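Local coordinates for protein mitochondrial ubiquitin ligase activator of NFKB 1 (PDB 6M2D) that acts as an E3 ubiquitin ligase of the mitochondrial outer membrane, its zinc-binding RING domain being required for ubiquitin transfer from an E2 enzyme to substrates such as AKT1, at residues K4-V8 with V9-S13. Sequence-based numbering, arbitrary orientation.
Sequences KSACV and VCLSS. With ZN (zinc ion), chain G.
Cys7 and Ser13 close a tight loop just after helix 2-5: Cys7 N donates to Ser13 O (2.7 Å, nearly straight at 166°), while Leu11 N returns to Cys7 O at 2.9 Å over a more bent path. Within this loop Cys7 and Cys10 turn their sulfurs onto one zinc ion, each SG 2.4 Å from the metal. The two thiolates get there by different torsions: Cys7 SG stands anti to its backbone N (chi1 171°), whereas Cys10 SG sits between its own N and carbonyl carbon (chi1 65°). Backbone amides gather round both sulfurs. Val9 N hydrogen-bonds to Cys7 SG (3.4 Å), with Cys10 N adding a weak, longer bond to the same sulfur, and Ser12 N reaches Cys10 SG at 3.2 Å, joined by a weak one from Ser13 N. These N-H groups probably offset part of the negative charge on the sulfurs and fix their directions. On the outside of the turn, Val8 CG2 meets Val9 CG2 at 3.9 Å, the two side chains lying at a slant to each other, and both valines also touch Pro42. Leu11 starts off away from residues 4-8, but its CD2 swings past Cys7 O to reach Ala6 CB at 4.1 Å. Cys28 and Cys31 complete the four-cysteine zinc site; Cys7 to Ser13 form a zinc knuckle built on the first CxxC pair of the RING finger, with its amide-to-sulfur hydrogen bonds.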
# COMPACT_ATOMS: atom_id res chain seq x y z
N LYS A 4 -10.69 -2.48 -7.34
CA LYS A 4 -9.87 -1.33 -7.71
C LYS A 4 -9.56 -0.44 -6.51
O LYS A 4 -8.46 0.11 -6.42
CB LYS A 4 -10.57 -0.52 -8.81
CG LYS A 4 -9.72 0.61 -9.39
CD LYS A 4 -8.44 0.08 -10.02
CE LYS A 4 -7.71 1.16 -10.82
NZ LYS A 4 -6.36 0.71 -11.26
N SER A 5 -10.51 -0.29 -5.57
CA SER A 5 -10.43 0.77 -4.57
C SER A 5 -10.18 0.31 -3.14
O SER A 5 -9.77 1.13 -2.31
CB SER A 5 -11.70 1.63 -4.58
OG SER A 5 -12.07 2.01 -5.90
N ALA A 6 -10.40 -0.96 -2.81
CA ALA A 6 -10.19 -1.42 -1.44
C ALA A 6 -8.75 -1.85 -1.22
O ALA A 6 -8.14 -2.47 -2.09
CB ALA A 6 -11.14 -2.57 -1.10
N CYS A 7 -8.20 -1.51 -0.05
CA CYS A 7 -6.88 -1.99 0.35
C CYS A 7 -6.79 -3.51 0.19
O CYS A 7 -7.65 -4.24 0.67
CB CYS A 7 -6.61 -1.60 1.81
SG CYS A 7 -5.13 -2.35 2.52
N VAL A 8 -5.75 -3.97 -0.51
CA VAL A 8 -5.63 -5.39 -0.83
C VAL A 8 -5.26 -6.24 0.37
O VAL A 8 -5.28 -7.48 0.27
CB VAL A 8 -4.60 -5.66 -1.94
CG1 VAL A 8 -4.86 -4.79 -3.15
CG2 VAL A 8 -3.18 -5.49 -1.40
N VAL A 9 -4.93 -5.63 1.50
CA VAL A 9 -4.50 -6.34 2.70
C VAL A 9 -5.65 -6.54 3.68
O VAL A 9 -5.92 -7.66 4.11
CB VAL A 9 -3.33 -5.59 3.36
CG1 VAL A 9 -2.80 -6.36 4.57
CG2 VAL A 9 -2.22 -5.33 2.33
N CYS A 10 -6.34 -5.46 4.06
CA CYS A 10 -7.46 -5.59 4.99
C CYS A 10 -8.80 -5.72 4.29
O CYS A 10 -9.74 -6.27 4.88
CB CYS A 10 -7.50 -4.38 5.94
SG CYS A 10 -7.86 -2.76 5.18
N LEU A 11 -8.92 -5.22 3.06
CA LEU A 11 -10.20 -5.13 2.35
C LEU A 11 -11.23 -4.29 3.10
O LEU A 11 -12.44 -4.44 2.88
CB LEU A 11 -10.78 -6.51 2.06
CG LEU A 11 -10.23 -7.29 0.87
CD1 LEU A 11 -10.89 -8.66 0.85
CD2 LEU A 11 -10.45 -6.55 -0.44
N SER A 12 -10.79 -3.40 3.99
CA SER A 12 -11.69 -2.63 4.83
C SER A 12 -11.52 -1.13 4.73
O SER A 12 -12.46 -0.40 5.06
CB SER A 12 -11.52 -3.01 6.31
OG SER A 12 -11.96 -4.33 6.48
N SER A 13 -10.34 -0.65 4.33
CA SER A 13 -10.11 0.76 4.06
C SER A 13 -9.77 0.93 2.58
O SER A 13 -9.32 -0.01 1.92
CB SER A 13 -8.98 1.33 4.94
OG SER A 13 -9.33 1.28 6.32
ZN ZN G . -5.63 -1.97 4.81